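Local coordinates for putative PAS/PAC sensor protein (Nakamurella multipartita DSM 44233, PDB 6HMJ) that acts as a blue-light receptor, carrying flavin mononucleotide as its chromophore and mediating RNA binding and translational regulation, at residues H51-P54 against D55-L58; R116-R119 against A120-E124. All coordinates share one frame; numbering follows the deposited sequence.

In the fold
Both contacts are local and lie at the protein surface, not in a core, on the same side of the chain's centre. Their centres are about 25 Å apart, and their nearest atoms stay about 14 Å from each other. Contact 1 is the start of helix 54-70, where loop residues cap the first turn; its chemistry is that of a helix end, with side chains taking up backbone N-H groups. Contact 2 lies wholly within helix 114-149, which follows strand 105-112 of the N-terminal sheet. There the backbone satisfies itself from turn to turn, the side chains add a surface ion pair, and another face meets the second subunit.

Contact 1 of 2, residues H51-P54 against D55-L58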
loop_
_atom_site.group_PDB
_atom_site.type_symbol
_atom_site.label_atom_id
_atom_site.label_comp_id
_atom_site.label_asym_id
_atom_site.label_seq_id
_atom_site.Cartn_x
_atom_site.Cartn_y
_atom_site.Cartn_z
ATOM N N HIS A 51 11.357 50.273 -28.435
ATOM C CA HIS A 51 11.128 48.876 -28.085
ATOM C C HIS A 51 10.363 48.710 -26.777
ATOM O O HIS A 51 10.131 47.573 -26.354
ATOM C CB HIS A 51 12.461 48.126 -27.995
ATOM C CG HIS A 51 13.179 48.013 -29.303
ATOM N ND1 HIS A 51 14.230 48.834 -29.648
ATOM C CD2 HIS A 51 12.994 47.176 -30.351
ATOM C CE1 HIS A 51 14.664 48.506 -30.853
ATOM N NE2 HIS A 51 13.931 47.504 -31.302
ATOM N N LEU A 52 9.981 49.803 -26.126
ATOM C CA LEU A 52 9.065 49.746 -24.997
ATOM C C LEU A 52 7.632 49.928 -25.488
ATOM O O LEU A 52 7.382 50.434 -26.585
ATOM C CB LEU A 52 9.392 50.808 -23.946
ATOM C CG LEU A 52 10.564 50.545 -22.996
ATOM C CD1 LEU A 52 11.870 50.296 -23.723
ATOM C CD2 LEU A 52 10.706 51.716 -22.036
ATOM N N HIS A 53 6.692 49.518 -24.656
ATOM C CA HIS A 53 5.296 49.703 -25.017
ATOM C C HIS A 53 4.911 51.170 -24.840
ATOM O O HIS A 53 5.370 51.818 -23.895
ATOM C CB HIS A 53 4.395 48.817 -24.160
ATOM C CG HIS A 53 2.973 48.778 -24.625
ATOM N ND1 HIS A 53 2.004 49.630 -24.139
ATOM C CD2 HIS A 53 2.357 47.994 -25.541
ATOM C CE1 HIS A 53 0.854 49.370 -24.732
ATOM N NE2 HIS A 53 1.040 48.382 -25.587
ATOM N N PRO A 54 4.090 51.728 -25.747
ATOM C CA PRO A 54 3.678 53.132 -25.610
ATOM C C PRO A 54 3.342 53.545 -24.186
ATOM O O PRO A 54 3.649 54.667 -23.772
ATOM C CB PRO A 54 2.445 53.209 -26.519
ATOM C CG PRO A 54 2.757 52.251 -27.618
ATOM C CD PRO A 54 3.594 51.138 -27.005
ATOM N N ASP A 55 2.716 52.643 -23.424
ATOM C CA ASP A 55 2.269 52.977 -22.077
ATOM C C ASP A 55 3.421 53.077 -21.082
ATOM O O ASP A 55 3.257 53.706 -20.031
ATOM C CB ASP A 55 1.251 51.943 -21.595
ATOM C CG ASP A 55 0.079 51.789 -22.549
ATOM O OD1 ASP A 55 -0.187 52.733 -23.324
ATOM O OD2 ASP A 55 -0.580 50.730 -22.519
ATOM N N ASP A 56 4.576 52.478 -21.385
ATOM C CA ASP A 56 5.725 52.559 -20.494
ATOM C C ASP A 56 6.616 53.762 -20.779
ATOM O O ASP A 56 7.419 54.137 -19.919
ATOM C CB ASP A 56 6.589 51.296 -20.608
ATOM C CG ASP A 56 5.777 50.014 -20.571
ATOM O OD1 ASP A 56 4.870 49.897 -19.720
ATOM O OD2 ASP A 56 6.059 49.113 -21.391
ATOM N N ARG A 57 6.486 54.374 -21.958
ATOM C CA ARG A 57 7.460 55.375 -22.384
ATOM C C ARG A 57 7.466 56.579 -21.449
ATOM O O ARG A 57 8.533 57.099 -21.100
ATOM C CB ARG A 57 7.159 55.810 -23.818
ATOM C CG ARG A 57 7.757 54.885 -24.866
ATOM C CD ARG A 57 6.995 54.972 -26.179
ATOM N NE ARG A 57 7.319 53.871 -27.082
ATOM C CZ ARG A 57 6.646 53.594 -28.197
ATOM N NH1 ARG A 57 5.610 54.341 -28.557
ATOM N NH2 ARG A 57 7.010 52.565 -28.951
ATOM N N LEU A 58 6.283 57.038 -21.032
ATOM C CA LEU A 58 6.200 58.217 -20.176
ATOM C C LEU A 58 6.828 57.960 -18.811
ATOM O O LEU A 58 7.583 58.797 -18.303
ATOM C CB LEU A 58 4.739 58.645 -20.034
ATOM C CG LEU A 58 4.104 59.225 -21.303
ATOM C CD1 LEU A 58 2.633 59.544 -21.080
ATOM C CD2 LEU A 58 4.846 60.475 -21.766
HETATM O O HOH W 1 3.545 56.047 -21.731
#
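His53 ends the loop and occupies the N-cap position, and its carbonyl oxygen receives a hydrogen bond from the backbone N of Asp56 at 2.7 Å, while Arg57 N bonds only weakly to His53 O and Pro54 O as the first turn closes. Pro54 suits the next position because its ring nitrogen has no hydrogen to offer where a helix has no preceding carbonyl to receive it. The imidazole takes on part of the capping. With CG anti to the backbone N (chi1 -170°), the ring is turned so that ND1 faces Asp55 N and accepts from it at 3.2 Å in a nearly straight bond of 167°, although the donor is tilted from the ring plane. Asp56 OD2 receives a weak, bent bond of 3.4 Å from His53 N, and the pairing of His53 with Asp56 is the capping box; the imidazole bond to Asp55 N adds a second cap. Beside the imidazole runs the carboxylate of Asp55, its plane turned 69° from the ring, with OD2 at the ring edge near CE1. Two aspartates suit a helix start, since their negative charge probably interacts favourably with the positive end of the helix dipole. The guanidinium of Arg57 lies over Pro54, with NH1 3.7 Å from Pro54 CG on one face, and the two side chains run alongside each other. A water joins the next turn, accepting from Leu58 N at 3.0 Å and donating to Pro54 O. Leu52, buried, sets CD2 4.4 Å from Asp56 CB and rests on His78. Arg57 NE hydrogen-bonds Leu49 O near the end of helix 45-50, and Asp56 OD2 takes the backbone N of Leu79, so the turn joining helix 45-50 to helix 54-70 is tied to strand 74-82.

Contact 2 of 2, residues R116-R119 against A120-E124; sequences RVRR and ATEAE
Glu122 reaches back one turn of helix 114-149 to meet Arg118, and its side chain can be followed outward atom by atom. CB sits over the backbone carbonyls, 3.5 Å from Arg119 O. CG stands anti to the carbonyl carbon (chi1 -69°), which brings Glu122 CG to 3.3 Å from Arg118 O. Beyond CG the chain is extended, carrying Glu122 CD to 3.6 Å from Arg118 NE. At the tip, OE2 makes the salt bridge with Arg118 NE at 2.9 Å, a hydrogen bond that is weak because its N-H angle is only 126°. OE1 lies at the edge of the guanidinium, in its plane, and the two flat groups are 28° apart. Arg118 meets the carboxylate by bending at chi3, and Arg118 CD lies 3.3 Å from Glu122 OE2. A long glutamate and a longer arginine suit this spacing, for both can span one turn while their charged ends remain at the surface. Replacing Glu122 by an alanine would probably leave Arg118 NE without its carboxylate mate and the guanidinium freer to turn, its remaining tie to Asp115 being long and weak. Beneath the side chains the backbone forms the regular ladder, including Glu122 N to Arg118 O at 3.0 Å and Ala123 N to Arg119 O at 2.8 Å; the small alanines Ala120 and Ala123 add little bulk over it. Arg119 pairs with Asp115 in the same helix. Thr121, buried, gives its OG1 to a hydrogen bond with Arg118 O of the second subunit, and Arg116 bonds to Ala90 O of that subunit. The whole is an i to i+4 salt bridge on a long alpha helix that continues from a PAS-type sheet and packs against its copy in the dimer.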
loop_
_atom_site.group_PDB
_atom_site.type_symbol
_atom_site.label_atom_id
_atom_site.label_comp_id
_atom_site.label_asym_id
_atom_site.label_seq_id
_atom_site.Cartn_x
_atom_site.Cartn_y
_atom_site.Cartn_z
ATOM N N ARG A 116 13.286 34.438 -16.364
ATOM C CA ARG A 116 13.095 34.294 -14.924
ATOM C C ARG A 116 11.629 34.037 -14.590
ATOM O O ARG A 116 11.316 33.200 -13.737
ATOM C CB ARG A 116 13.599 35.551 -14.213
ATOM C CG ARG A 116 13.444 35.543 -12.704
ATOM C CD ARG A 116 14.518 34.707 -12.047
ATOM N NE ARG A 116 14.251 34.505 -10.626
ATOM C CZ ARG A 116 14.593 35.359 -9.665
ATOM N NH1 ARG A 116 15.220 36.491 -9.962
ATOM N NH2 ARG A 116 14.302 35.077 -8.401
ATOM N N VAL A 117 10.720 34.750 -15.254
ATOM C CA VAL A 117 9.292 34.547 -15.028
ATOM C C VAL A 117 8.868 33.154 -15.472
ATOM O O VAL A 117 8.084 32.483 -14.791
ATOM C CB VAL A 117 8.486 35.646 -15.745
ATOM C CG1 VAL A 117 7.055 35.198 -15.999
ATOM C CG2 VAL A 117 8.497 36.922 -14.922
ATOM N N ARG A 118 9.366 32.699 -16.624
ATOM C CA ARG A 118 8.986 31.384 -17.128
ATOM C C ARG A 118 9.471 30.278 -16.200
ATOM O O ARG A 118 8.737 29.320 -15.924
ATOM C CB ARG A 118 9.560 31.181 -18.530
ATOM C CG ARG A 118 9.319 29.802 -19.130
ATOM C CD ARG A 118 10.401 29.474 -20.140
ATOM N NE ARG A 118 11.509 28.776 -19.489
ATOM C CZ ARG A 118 12.793 28.904 -19.815
ATOM N NH1 ARG A 118 13.166 29.724 -20.790
ATOM N NH2 ARG A 118 13.713 28.214 -19.149
ATOM N N ARG A 119 10.710 30.386 -15.711
ATOM C CA ARG A 119 11.257 29.345 -14.849
ATOM C C ARG A 119 10.487 29.255 -13.538
ATOM O O ARG A 119 10.227 28.155 -13.036
ATOM C CB ARG A 119 12.740 29.600 -14.588
ATOM C CG ARG A 119 13.633 29.261 -15.769
ATOM C CD ARG A 119 15.075 29.033 -15.339
ATOM N NE ARG A 119 15.476 29.917 -14.244
ATOM C CZ ARG A 119 16.175 31.043 -14.386
ATOM N NH1 ARG A 119 16.571 31.454 -15.586
ATOM N NH2 ARG A 119 16.482 31.762 -13.314
ATOM N N ALA A 120 10.119 30.400 -12.960
ATOM C CA ALA A 120 9.374 30.378 -11.707
ATOM C C ALA A 120 8.055 29.638 -11.877
ATOM O O ALA A 120 7.668 28.832 -11.021
ATOM C CB ALA A 120 9.132 31.802 -11.213
ATOM N N THR A 121 7.355 29.885 -12.986
ATOM C CA THR A 121 6.121 29.158 -13.262
ATOM C C THR A 121 6.393 27.667 -13.413
ATOM O O THR A 121 5.681 26.833 -12.842
ATOM C CB THR A 121 5.457 29.717 -14.522
ATOM O OG1 THR A 121 5.125 31.098 -14.321
ATOM C CG2 THR A 121 4.190 28.940 -14.856
ATOM N N GLU A 122 7.429 27.312 -14.178
ATOM C CA GLU A 122 7.782 25.906 -14.348
ATOM C C GLU A 122 8.090 25.247 -13.008
ATOM O O GLU A 122 7.720 24.090 -12.777
ATOM C CB GLU A 122 8.976 25.772 -15.296
ATOM C CG GLU A 122 8.666 26.126 -16.742
ATOM C CD GLU A 122 9.911 26.191 -17.611
ATOM O OE1 GLU A 122 11.020 25.949 -17.087
ATOM O OE2 GLU A 122 9.781 26.485 -18.819
ATOM N N ALA A 123 8.761 25.970 -12.109
ATOM C CA ALA A 123 9.101 25.398 -10.812
ATOM C C ALA A 123 7.849 25.143 -9.983
ATOM O O ALA A 123 7.722 24.087 -9.352
ATOM C CB ALA A 123 10.060 26.326 -10.066
ATOM N N GLU A 124 6.917 26.099 -9.969
ATOM C CA GLU A 124 5.660 25.903 -9.253
ATOM C C GLU A 124 4.959 24.636 -9.723
ATOM O O GLU A 124 4.386 23.897 -8.912
ATOM C CB GLU A 124 4.756 27.121 -9.448
ATOM C CG GLU A 124 3.404 27.021 -8.759
ATOM C CD GLU A 124 2.521 28.227 -9.028
ATOM O OE1 GLU A 124 2.930 29.105 -9.820
ATOM O OE2 GLU A 124 1.416 28.298 -8.449
#